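PDB 7BZV: 2-aminomuconic 6-semialdehyde dehydrogenase from Pseudomonas sp., which probably catalyses the NAD+-dependent oxidation of 2-aminomuconate 6-semialdehyde to 2-aminomuconate, a step in bacterial 2-aminophenol breakdown. Local coordinates for residues L136-R141 with V481-D486; V286-E291 with G416-I421. All coordinates share one frame; numbering follows the deposited sequence.

Contact 1 of 2, residues L136-R141 with V481-D486; sequences LNYAAR and VCVRID
Val481 covers one face of the Tyr138 ring, with its CB 3.8 Å from the ring centroid in a CH-pi contact. The approach is 15° off the ring normal. Val481 CG1 reaches the rim of the ring and lies 3.6 Å from Tyr138 CE1. The ring and the valine branch run alongside each other from the same face of the sheet. Tyr138 CG sits between the backbone N and the carbonyl carbon (chi1 64°), which brings the ring next to its cross-strand neighbour. Val483 CG2 comes to 4.3 Å of Tyr138 CE1, and Leu136 adds a looser touch on Ile485. The other face of the ladder carries the Asn137 and Cys482 pair, with Asn137 OD1 3.4 Å from Cys482 SG. Asn137 OD1 takes its hydrogen bond from Asn480 ND2.

The backbones set this register. Two antiparallel hydrogen-bonded pairs, Leu136 with Val483 and Tyr138 with Val481, give four bonds. Val481 N to Tyr138 O measures 2.7 Å, and Val483 N to Leu136 O 2.8 Å.

The Tyr138 hydroxyl is hydrogen-bonded to His430 and Glu434 of a neighbouring subunit. An alanine here would probably leave those two side chains without their hydroxyl mate and uncover the flank of Val481. Leu136 and Ile485 pack on His430 of another subunit.

Strand 134-150 is flanked by strands 124-128 and 476-485. This arm is consistent with the oligomerisation arm of tetrameric aldehyde dehydrogenases. Val481 to Val483 also pair in parallel with a strand of the first neighbouring subunit, so the sheet continues across the interface.

Contact 2 of 2, residues V286-E291 with G416-I421; sequences VCLCSE and GLAATI
Leu417 and Leu288 meet through their CD2 methyls, 3.7 Å apart, with the two side chains crossing at about a right angle. This is the tight end of the contact. Leu417 CG is anti to the backbone N (chi1 -169°), which sends the branch over to the 286-291 loop. There its CD2 also lies 3.7 Å from Cys287 CB and only 3.2 Å from Cys287 O. Leu288 CD2 reaches on to Ala418 CB at 3.9 Å. A type I turn from Val286 to Cys289, closed by Cys289 N bonding Val286 O, presents Cys287 and Leu288 to this apolar patch.

The other end is looser. The CA atoms stand 5.8 Å apart at Leu288 and Ala418 but 7.5 Å at Ser290 and Ala419. A single touch remains, Ser290 OG to Thr420 CG2 at 3.6 Å. Thr420 OG1 is turned to Thr445 O, with which it is hydrogen-bonded, so the methyl is what meets the serine. This end is not a solvent side: both residues are buried, and both pack on Ala260 and Met275. Of the touching residues, Cys287 alone is partly exposed.

The two segments share no hydrogen bond. Asn258 spans them instead, with ND2 bonded to Cys287 O and Cys289 O, and OD1 accepting from Ala418 N.

Asn258 starts strand 258-262, which lies between strands 290-296 and 418-422 in a largely parallel sheet. The arrangement is consistent with the aldehyde dehydrogenase catalytic domain, where the loop entering such a strand carries the nucleophilic cysteine. Cys287 is probably the counterpart of that cysteine, by its position in the sequence and at the loop.

How the contacts relate
From the N terminus the chain first forms a small sheet and a run of helices, then strand 124-128, and reaches strand 134-150, the first half of contact 1. It passes through the parallel strands that follow before it comes to 286-291. Contact 2 closes the shorter loop, when 416-421 returns to that turn after 124 intervening residues. Contact 1 closes last, when the C-terminal strand 476-485 pairs back on 134-150 across 339 residues. Contact 2 therefore falls wholly within the larger loop, and the two do not cross. Their nearest atoms are about 22 Å apart. Contact 1 joins strands at a subunit interface. Contact 2 ties a loop and a strand inside one subunit.

Contact 1 of 2, residues L136-R141 with V481-D486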
# COMPACT_ATOMS: atom_id res chain seq x y z
N LEU B 136 -0.63 -18.93 2.60
CA LEU B 136 -0.79 -17.56 3.04
C LEU B 136 0.51 -17.06 3.67
O LEU B 136 0.99 -17.67 4.63
CB LEU B 136 -1.91 -17.46 4.07
CG LEU B 136 -3.31 -17.98 3.71
CD1 LEU B 136 -4.15 -17.99 4.98
CD2 LEU B 136 -3.86 -17.06 2.63
N ASN B 137 1.00 -15.92 3.18
CA ASN B 137 2.22 -15.27 3.66
C ASN B 137 1.81 -14.00 4.37
O ASN B 137 1.14 -13.16 3.77
CB ASN B 137 3.14 -14.84 2.49
CG ASN B 137 3.80 -15.98 1.82
OD1 ASN B 137 4.89 -16.39 2.22
ND2 ASN B 137 3.17 -16.50 0.78
N TYR B 138 2.22 -13.83 5.63
CA TYR B 138 1.95 -12.55 6.29
C TYR B 138 3.12 -12.21 7.20
O TYR B 138 3.69 -13.09 7.84
CB TYR B 138 0.59 -12.51 7.12
CG TYR B 138 0.51 -13.46 8.31
CD1 TYR B 138 0.05 -14.75 8.14
CD2 TYR B 138 0.85 -13.05 9.59
CE1 TYR B 138 -0.03 -15.64 9.19
CE2 TYR B 138 0.77 -13.94 10.67
CZ TYR B 138 0.30 -15.22 10.45
OH TYR B 138 0.21 -16.11 11.49
N ALA B 139 3.50 -10.93 7.21
CA ALA B 139 4.69 -10.49 7.93
C ALA B 139 4.30 -10.11 9.35
O ALA B 139 3.41 -9.27 9.57
CB ALA B 139 5.36 -9.32 7.19
N ALA B 140 4.89 -10.77 10.33
CA ALA B 140 4.67 -10.42 11.72
C ALA B 140 5.81 -9.52 12.17
O ALA B 140 6.98 -9.82 11.93
CB ALA B 140 4.58 -11.68 12.58
N ARG B 141 5.46 -8.41 12.80
CA ARG B 141 6.44 -7.43 13.26
C ARG B 141 6.65 -7.66 14.75
O ARG B 141 5.69 -7.65 15.52
CB ARG B 141 5.89 -6.03 12.94
CG ARG B 141 6.64 -4.82 13.42
CD ARG B 141 5.79 -3.53 13.15
NE ARG B 141 5.21 -3.50 11.79
CZ ARG B 141 5.91 -3.16 10.71
NH1 ARG B 141 7.19 -2.83 10.84
NH2 ARG B 141 5.34 -3.17 9.50
N VAL B 481 5.48 -15.15 8.01
CA VAL B 481 4.82 -16.40 8.38
C VAL B 481 4.22 -16.95 7.09
O VAL B 481 3.46 -16.26 6.41
CB VAL B 481 3.75 -16.19 9.45
CG1 VAL B 481 2.99 -17.54 9.62
CG2 VAL B 481 4.38 -15.71 10.75
N CYS B 482 4.60 -18.16 6.70
CA CYS B 482 4.10 -18.73 5.45
C CYS B 482 3.39 -20.05 5.73
O CYS B 482 4.03 -21.06 6.01
CB CYS B 482 5.25 -18.95 4.47
SG CYS B 482 4.85 -19.72 2.94
N VAL B 483 2.07 -20.03 5.60
CA VAL B 483 1.22 -21.11 6.07
C VAL B 483 0.66 -21.85 4.87
O VAL B 483 -0.18 -21.30 4.13
CB VAL B 483 0.10 -20.59 6.98
CG1 VAL B 483 -0.74 -21.79 7.50
CG2 VAL B 483 0.63 -19.77 8.15
N ARG B 484 1.05 -23.11 4.70
CA ARG B 484 0.52 -23.91 3.61
C ARG B 484 -0.88 -24.41 3.98
O ARG B 484 -1.07 -24.98 5.05
CB ARG B 484 1.42 -25.10 3.32
CG ARG B 484 0.80 -26.07 2.31
CD ARG B 484 1.78 -27.13 1.77
NE ARG B 484 1.05 -28.12 1.00
CZ ARG B 484 1.18 -28.28 -0.30
NH1 ARG B 484 2.04 -27.55 -0.98
NH2 ARG B 484 0.44 -29.19 -0.94
N ILE B 485 -1.85 -24.17 3.11
CA ILE B 485 -3.24 -24.62 3.30
C ILE B 485 -3.49 -25.76 2.33
O ILE B 485 -3.58 -25.55 1.11
CB ILE B 485 -4.24 -23.48 3.10
CG1 ILE B 485 -4.01 -22.29 4.05
CG2 ILE B 485 -5.72 -24.00 3.23
CD1 ILE B 485 -3.91 -22.60 5.53
N ASP B 486 -3.61 -26.97 2.88
CA ASP B 486 -3.79 -28.19 2.12
C ASP B 486 -5.25 -28.37 1.68
O ASP B 486 -6.18 -27.83 2.29
CB ASP B 486 -3.33 -29.37 2.98
CG ASP B 486 -1.80 -29.46 3.06
OD1 ASP B 486 -1.17 -29.65 1.98
OD2 ASP B 486 -1.23 -29.31 4.17

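Contact 2 of 2, residues V286-E291 with G416-I421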
# COMPACT_ATOMS: atom_id res chain seq x y z
N VAL B 286 22.15 22.98 11.16
CA VAL B 286 21.23 21.93 10.77
C VAL B 286 21.94 21.13 9.72
O VAL B 286 22.53 21.70 8.80
CB VAL B 286 19.89 22.48 10.26
CG1 VAL B 286 18.86 21.37 10.14
CG2 VAL B 286 19.43 23.52 11.21
N CYS B 287 21.90 19.80 9.86
CA CYS B 287 22.49 18.94 8.85
C CYS B 287 21.95 19.24 7.46
O CYS B 287 22.60 18.89 6.46
CB CYS B 287 22.25 17.46 9.23
SG CYS B 287 20.58 17.08 9.99
N LEU B 288 20.77 19.84 7.38
CA LEU B 288 20.09 20.10 6.11
C LEU B 288 20.37 21.49 5.54
O LEU B 288 19.93 21.81 4.43
CB LEU B 288 18.59 19.92 6.33
CG LEU B 288 18.20 18.59 6.99
CD1 LEU B 288 16.79 18.55 7.50
CD2 LEU B 288 18.41 17.54 5.94
N CYS B 289 21.06 22.34 6.28
CA CYS B 289 21.36 23.67 5.77
C CYS B 289 22.18 23.64 4.47
O CYS B 289 22.98 22.73 4.23
CB CYS B 289 22.15 24.46 6.82
SG CYS B 289 21.20 25.06 8.22
N SER B 290 22.00 24.67 3.66
CA SER B 290 22.79 24.88 2.46
C SER B 290 24.13 25.52 2.79
O SER B 290 24.18 26.52 3.51
CB SER B 290 22.06 25.85 1.52
OG SER B 290 20.74 25.51 1.40
N GLU B 291 25.22 24.99 2.21
CA GLU B 291 26.52 25.66 2.22
C GLU B 291 27.10 25.91 0.84
O GLU B 291 28.14 26.57 0.73
CB GLU B 291 27.54 24.85 3.06
CG GLU B 291 27.24 24.98 4.57
CD GLU B 291 28.19 24.24 5.50
OE1 GLU B 291 29.20 23.64 5.06
OE2 GLU B 291 27.89 24.24 6.72
N GLY B 416 25.22 13.56 0.11
CA GLY B 416 23.94 13.66 -0.54
C GLY B 416 22.78 13.60 0.42
O GLY B 416 21.92 12.68 0.39
N LEU B 417 22.75 14.63 1.26
CA LEU B 417 21.69 14.69 2.25
C LEU B 417 20.46 15.40 1.71
O LEU B 417 19.38 14.81 1.71
CB LEU B 417 22.14 15.39 3.52
CG LEU B 417 21.14 15.24 4.67
CD1 LEU B 417 20.73 13.79 4.94
CD2 LEU B 417 21.74 15.86 5.95
N ALA B 418 20.60 16.68 1.32
CA ALA B 418 19.47 17.53 0.95
C ALA B 418 19.81 18.53 -0.14
O ALA B 418 20.98 18.85 -0.39
CB ALA B 418 18.93 18.31 2.16
N ALA B 419 18.74 19.05 -0.77
CA ALA B 419 18.83 20.15 -1.72
C ALA B 419 17.59 21.03 -1.61
O ALA B 419 16.55 20.59 -1.13
CB ALA B 419 18.99 19.66 -3.16
N THR B 420 17.74 22.30 -2.00
CA THR B 420 16.61 23.22 -2.06
C THR B 420 16.69 24.00 -3.37
O THR B 420 17.72 24.61 -3.68
CB THR B 420 16.57 24.17 -0.85
OG1 THR B 420 15.44 25.07 -0.95
CG2 THR B 420 17.85 24.97 -0.72
N ILE B 421 15.61 23.93 -4.15
CA ILE B 421 15.51 24.46 -5.51
C ILE B 421 14.41 25.53 -5.54
O ILE B 421 13.28 25.24 -5.13
CB ILE B 421 15.09 23.37 -6.51
CG1 ILE B 421 15.90 22.07 -6.34
CG2 ILE B 421 15.13 23.87 -7.94
CD1 ILE B 421 17.30 22.29 -6.62